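PDB 3U55: phosphoribosylaminoimidazole-succinocarboxamide synthase from Pyrococcus horikoshii, which catalyses the ATP-dependent ligation of L-aspartate to the carboxylate of 5-amino-1-(5-phosphoribosyl)imidazole-4-carboxylate, giving SAICAR, a step of de novo purine biosynthesis. Local coordinates for residues V92-V96 with G109-P115; E81-Y86 with I186-D190. All blocks are in the same frame, centred on the assembly; numbering follows the deposited sequence. Where two conformers were deposited one is given.

Contact 1: residues V92-V96 with G109-P115; sequences VRNVV and GYELPEP. With SO4 (sulfate ion), chain B.
Val96 bonds to 109-115 through both its backbone N and its backbone O: its N donates to Tyr110 O over 2.8 Å, while Val96 O receives Gly109 N, also at 2.8 Å. Further along, Leu112 N reaches Asn94 O at 3.1 Å. A water donates to the same Asn94 O and to Leu112 O, so Asn94 O takes two donors.

Side chains fill in around this backbone frame. With CG1 anti to its backbone N (chi1 174°), Val96 turns its other branch, CG2, across Tyr110 CB at 3.7 Å and against Leu112 CD2. Leu112 sends CD1 the other way, to 3.3 Å from Arg93 O, a carbonyl that also meets the CA-H of Pro115. On the face that Val95 shares with Glu111, Val95 lays CG1 over Gly109 CA at 3.6 Å, and its CG2 meets Glu111 OE1.

The arrangement illustrates how an antiparallel pair can survive chain corners. Val95 and Glu111 form a non-hydrogen-bonded pair just beyond the end of strand 84-93 and at the start of strand 111-121, although one chain bends at Asn94 and the other at Pro113 and Glu114. Gly109 has a positive phi of 97°, at which a CB would press on the preceding carbonyl O.

Farther out, Asn94 ND2 is held by Asn157 OD1 of helix 143-165 and by Leu171 O, while its OD1 rests near Pro115 CG. Arg93 runs away from 109-115; its NH2 faces sulfate O1 at the guanidinium edge, at a separation too short to be taken at face value, and its NH1 pairs with Glu118. Ser99 N and Arg198 NH1 also bind this sulfate, which probably came from the crystallisation liquor.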
loop_
_atom_site.group_PDB
_atom_site.type_symbol
_atom_site.label_atom_id
_atom_site.label_comp_id
_atom_site.label_asym_id
_atom_site.label_seq_id
_atom_site.Cartn_x
_atom_site.Cartn_y
_atom_site.Cartn_z
ATOM N N VAL A 92 -4.146 4.541 -11.769
ATOM C CA VAL A 92 -2.915 4.694 -12.551
ATOM C C VAL A 92 -2.527 6.167 -12.538
ATOM O O VAL A 92 -3.368 7.018 -12.776
ATOM C CB VAL A 92 -3.071 4.188 -14.015
ATOM C CG1 VAL A 92 -1.741 4.282 -14.777
ATOM C CG2 VAL A 92 -3.543 2.749 -14.045
ATOM N N ARG A 93 -1.257 6.459 -12.263
ATOM C CA ARG A 93 -0.806 7.849 -12.115
ATOM C C ARG A 93 0.435 8.113 -12.979
ATOM O O ARG A 93 1.424 7.375 -12.912
ATOM C CB ARG A 93 -0.538 8.177 -10.630
ATOM C CG ARG A 93 -1.425 7.377 -9.628
ATOM C CD ARG A 93 -1.246 7.812 -8.155
ATOM N NE ARG A 93 -1.947 9.064 -7.930
ATOM C CZ ARG A 93 -2.970 9.265 -7.105
ATOM N NH1 ARG A 93 -3.458 8.307 -6.311
ATOM N NH2 ARG A 93 -3.496 10.472 -7.062
ATOM N N ASN A 94 0.351 9.166 -13.793
ATOM C CA ASN A 94 1.429 9.605 -14.681
ATOM C C ASN A 94 2.119 10.864 -14.159
ATOM O O ASN A 94 3.324 11.076 -14.375
ATOM C CB ASN A 94 0.860 9.908 -16.062
ATOM C CG ASN A 94 0.237 8.696 -16.714
ATOM O OD1 ASN A 94 0.888 7.653 -16.868
ATOM N ND2 ASN A 94 -1.024 8.822 -17.108
ATOM N N VAL A 95 1.334 11.697 -13.485
ATOM C CA VAL A 95 1.790 12.969 -12.937
ATOM C C VAL A 95 1.375 13.001 -11.473
ATOM O O VAL A 95 0.294 12.506 -11.125
ATOM C CB VAL A 95 1.153 14.149 -13.708
ATOM C CG1 VAL A 95 1.519 15.489 -13.082
ATOM C CG2 VAL A 95 1.558 14.111 -15.177
ATOM N N VAL A 96 2.228 13.555 -10.609
ATOM C CA VAL A 96 1.922 13.619 -9.171
ATOM C C VAL A 96 0.776 14.602 -8.889
ATOM O O VAL A 96 0.811 15.771 -9.292
ATOM C CB VAL A 96 3.170 13.957 -8.307
ATOM C CG1 VAL A 96 2.793 14.165 -6.860
ATOM C CG2 VAL A 96 4.222 12.845 -8.413
ATOM N N GLY A 109 2.373 18.006 -9.973
ATOM C CA GLY A 109 2.912 18.288 -11.304
ATOM C C GLY A 109 4.194 17.548 -11.633
ATOM O O GLY A 109 4.643 17.567 -12.780
ATOM N N TYR A 110 4.798 16.909 -10.634
ATOM C CA TYR A 110 5.998 16.099 -10.864
ATOM C C TYR A 110 5.682 15.016 -11.891
ATOM O O TYR A 110 4.686 14.293 -11.765
ATOM C CB TYR A 110 6.487 15.491 -9.555
ATOM C CG TYR A 110 7.816 14.765 -9.602
ATOM C CD1 TYR A 110 9.003 15.402 -9.195
ATOM C CD2 TYR A 110 7.889 13.433 -10.017
ATOM C CE1 TYR A 110 10.231 14.722 -9.213
ATOM C CE2 TYR A 110 9.109 12.751 -10.039
ATOM C CZ TYR A 110 10.271 13.406 -9.636
ATOM O OH TYR A 110 11.458 12.719 -9.651
ATOM N N GLU A 111 6.524 14.945 -12.919
ATOM C CA GLU A 111 6.409 13.952 -13.982
ATOM C C GLU A 111 7.047 12.651 -13.532
ATOM O O GLU A 111 8.256 12.593 -13.289
ATOM C CB GLU A 111 7.117 14.463 -15.240
ATOM C CG GLU A 111 6.950 13.589 -16.463
ATOM C CD GLU A 111 5.921 14.147 -17.413
ATOM O OE1 GLU A 111 4.747 14.305 -16.998
ATOM O OE2 GLU A 111 6.298 14.441 -18.571
ATOM N N LEU A 112 6.234 11.602 -13.412
ATOM C CA LEU A 112 6.743 10.302 -12.998
ATOM C C LEU A 112 7.607 9.650 -14.091
ATOM O O LEU A 112 7.280 9.748 -15.276
ATOM C CB LEU A 112 5.591 9.393 -12.536
ATOM C CG LEU A 112 4.853 9.930 -11.299
ATOM C CD1 LEU A 112 3.521 9.196 -11.053
ATOM C CD2 LEU A 112 5.732 9.870 -10.051
ATOM N N PRO A 113 8.720 8.996 -13.695
ATOM C CA PRO A 113 9.603 8.347 -14.674
ATOM C C PRO A 113 8.914 7.173 -15.380
ATOM O O PRO A 113 9.283 6.818 -16.501
ATOM C CB PRO A 113 10.788 7.869 -13.829
ATOM C CG PRO A 113 10.252 7.753 -12.422
ATOM C CD PRO A 113 9.171 8.789 -12.301
ATOM N N GLU A 114 7.918 6.591 -14.711
ATOM C CA GLU A 114 7.032 5.587 -15.288
ATOM C C GLU A 114 5.727 5.578 -14.484
ATOM O O GLU A 114 5.699 6.064 -13.349
ATOM C CB GLU A 114 7.689 4.196 -15.309
ATOM C CG GLU A 114 7.918 3.540 -13.942
ATOM C CD GLU A 114 9.155 4.047 -13.216
ATOM O OE1 GLU A 114 9.080 4.207 -11.977
ATOM O OE2 GLU A 114 10.199 4.281 -13.874
ATOM N N PRO A 115 4.643 5.037 -15.066
ATOM C CA PRO A 115 3.365 5.082 -14.349
ATOM C C PRO A 115 3.394 4.335 -13.008
ATOM O O PRO A 115 4.073 3.311 -12.876
ATOM C CB PRO A 115 2.395 4.397 -15.315
ATOM C CG PRO A 115 3.030 4.526 -16.658
ATOM C CD PRO A 115 4.504 4.421 -16.398
HETATM S S SO4 B . -6.642 10.537 -5.091
HETATM O O1 SO4 B . -5.380 11.079 -5.564
HETATM O O2 SO4 B . -7.724 10.897 -5.999
HETATM O O3 SO4 B . -6.502 9.083 -5.001
HETATM O O4 SO4 B . -6.945 11.088 -3.777
HETATM O O HOH W 1 4.905 10.168 -16.410
#

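Contact 2: residues E81-Y86 with I186-D190; sequences EKLDMY and IVLAD
Tyr86 OH is hydrogen-bonded to Glu145 OE2 of helix 143-165 and lies 3.7 Å from Ile186 CG1, with CD1 of the same isoleucine close by. The two side chains cross at about a right angle, Ile186 CG2 coming obliquely to the ring. The contact illustrates joining by van der Waals packing, mostly apolar, with no hydrogen bond between 81-86 and 186-190.

At its middle, Leu83 straddles Val187. The leucine ends its chain in a fork whose CD2 sits 3.8 Å from Val187 CB, with CD1 almost as near, and CD1 also reaches Ala189 CB at 3.9 Å. Met85 also packs on that methyl: its chain is bent at both chi2 (-63°) and chi3 (-66°), which folds the thioether back until CE is 3.7 Å from Ala189 CB, with SD alongside. Glu81, extended beyond CG, brings OE1 to 4.1 Å from Val187 CG1.

Strand 169-180 pairs antiparallel with both 84-93 and 186-188 in one antiparallel sheet, so the contact joins side chains from strands that flank a shared neighbour. Helix 143-165 packs beside them, its Ile149 touching both Tyr86 and Ile186.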
loop_
_atom_site.group_PDB
_atom_site.type_symbol
_atom_site.label_atom_id
_atom_site.label_comp_id
_atom_site.label_asym_id
_atom_site.label_seq_id
_atom_site.Cartn_x
_atom_site.Cartn_y
_atom_site.Cartn_z
ATOM N N GLU A 81 -22.767 -4.867 -19.130
ATOM C CA GLU A 81 -22.710 -6.286 -18.807
ATOM C C GLU A 81 -22.660 -6.483 -17.290
ATOM O O GLU A 81 -21.928 -5.773 -16.594
ATOM C CB GLU A 81 -21.457 -6.870 -19.457
ATOM C CG GLU A 81 -21.288 -8.368 -19.335
ATOM C CD GLU A 81 -19.995 -8.852 -19.970
ATOM O OE1 GLU A 81 -19.168 -8.005 -20.377
ATOM O OE2 GLU A 81 -19.808 -10.081 -20.063
ATOM N N LYS A 82 -23.448 -7.427 -16.777
ATOM C CA LYS A 82 -23.344 -7.831 -15.373
ATOM C C LYS A 82 -22.046 -8.611 -15.140
ATOM O O LYS A 82 -21.691 -9.487 -15.930
ATOM C CB LYS A 82 -24.555 -8.672 -14.934
ATOM C CG LYS A 82 -24.607 -8.945 -13.432
ATOM C CD LYS A 82 -25.814 -9.781 -13.018
ATOM C CE LYS A 82 -25.897 -9.867 -11.500
ATOM N NZ LYS A 82 -26.990 -10.761 -11.018
ATOM N N LEU A 83 -21.341 -8.267 -14.064
ATOM C CA LEU A 83 -20.065 -8.906 -13.722
ATOM C C LEU A 83 -20.009 -9.241 -12.243
ATOM O O LEU A 83 -20.704 -8.628 -11.438
ATOM C CB LEU A 83 -18.894 -7.972 -14.052
ATOM C CG LEU A 83 -18.728 -7.422 -15.471
ATOM C CD1 LEU A 83 -17.713 -6.282 -15.461
ATOM C CD2 LEU A 83 -18.312 -8.503 -16.458
ATOM N N ASP A 84 -19.182 -10.222 -11.895
ATOM C CA ASP A 84 -18.777 -10.436 -10.516
ATOM C C ASP A 84 -17.661 -9.432 -10.246
ATOM O O ASP A 84 -16.536 -9.601 -10.723
ATOM C CB ASP A 84 -18.279 -11.871 -10.308
ATOM C CG ASP A 84 -19.415 -12.889 -10.267
ATOM O OD1 ASP A 84 -20.573 -12.503 -9.989
ATOM O OD2 ASP A 84 -19.144 -14.083 -10.508
ATOM N N MET A 85 -17.990 -8.382 -9.503
ATOM C CA MET A 85 -17.082 -7.252 -9.336
ATOM C C MET A 85 -15.957 -7.538 -8.358
ATOM O O MET A 85 -16.173 -8.137 -7.308
ATOM C CB MET A 85 -17.853 -5.998 -8.904
ATOM C CG MET A 85 -18.779 -5.406 -9.976
ATOM S SD MET A 85 -17.947 -4.811 -11.474
ATOM C CE MET A 85 -16.995 -3.444 -10.786
ATOM N N TYR A 86 -14.747 -7.105 -8.702
ATOM C CA TYR A 86 -13.654 -7.088 -7.730
ATOM C C TYR A 86 -13.859 -5.910 -6.782
ATOM O O TYR A 86 -14.236 -4.820 -7.230
ATOM C CB TYR A 86 -12.297 -6.933 -8.418
ATOM C CG TYR A 86 -11.857 -8.133 -9.221
ATOM C CD1 TYR A 86 -11.345 -9.268 -8.589
ATOM C CD2 TYR A 86 -11.948 -8.134 -10.613
ATOM C CE1 TYR A 86 -10.934 -10.375 -9.319
ATOM C CE2 TYR A 86 -11.542 -9.236 -11.356
ATOM C CZ TYR A 86 -11.033 -10.349 -10.706
ATOM O OH TYR A 86 -10.623 -11.441 -11.444
ATOM N N ILE A 186 -11.363 -10.927 -17.309
ATOM C CA ILE A 186 -11.379 -9.698 -16.525
ATOM C C ILE A 186 -11.806 -8.527 -17.408
ATOM O O ILE A 186 -11.199 -8.250 -18.450
ATOM C CB ILE A 186 -10.011 -9.461 -15.845
ATOM C CG1 ILE A 186 -9.712 -10.627 -14.890
ATOM C CG2 ILE A 186 -9.988 -8.107 -15.103
ATOM C CD1 ILE A 186 -8.303 -10.650 -14.335
ATOM N N VAL A 187 -12.857 -7.851 -16.964
ATOM C CA VAL A 187 -13.563 -6.853 -17.757
ATOM C C VAL A 187 -13.575 -5.496 -17.042
ATOM O O VAL A 187 -13.893 -5.416 -15.855
ATOM C CB VAL A 187 -15.019 -7.322 -18.025
ATOM C CG1 VAL A 187 -15.798 -6.286 -18.815
ATOM C CG2 VAL A 187 -15.021 -8.675 -18.757
ATOM N N LEU A 188 -13.220 -4.449 -17.781
ATOM C CA LEU A 188 -13.243 -3.076 -17.272
ATOM C C LEU A 188 -14.684 -2.614 -17.065
ATOM O O LEU A 188 -15.517 -2.729 -17.974
ATOM C CB LEU A 188 -12.521 -2.142 -18.244
ATOM C CG LEU A 188 -12.404 -0.687 -17.801
ATOM C CD1 LEU A 188 -11.669 -0.623 -16.479
ATOM C CD2 LEU A 188 -11.702 0.153 -18.858
ATOM N N ALA A 189 -14.973 -2.097 -15.874
ATOM C CA ALA A 189 -16.337 -1.708 -15.500
ATOM C C ALA A 189 -16.432 -0.234 -15.095
ATOM O O ALA A 189 -15.642 0.588 -15.566
ATOM C CB ALA A 189 -16.859 -2.624 -14.391
ATOM N N ASP A 190 -17.409 0.092 -14.242
ATOM C CA ASP A 190 -17.627 1.459 -13.747
ATOM C C ASP A 190 -17.677 2.486 -14.895
ATOM O O ASP A 190 -18.336 2.243 -15.918
ATOM C CB ASP A 190 -16.594 1.834 -12.657
ATOM C CG ASP A 190 -17.033 3.029 -11.814
ATOM O OD1 ASP A 190 -16.294 4.037 -11.768
ATOM O OD2 ASP A 190 -18.123 2.970 -11.207
#

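Contact 1 and contact 2 lie on opposite sides of the chain's centre, their own centres about 27 Å apart and their nearest atoms about 9 Å apart. Strand 84-93 serves both, its start in contact 2 and its end in contact 1. Along the chain, contact 1 is nested inside the long loop that contact 2 closes, so a local pairing of strands 84-93 and 111-121 sits within a much longer-range closure by strand 186-188. Strand 169-180 lies between 84-93 and 186-188 in the same antiparallel sheet, and helix 143-165 packs against both contacts, which ties distant parts of the SAICAR synthetase fold together.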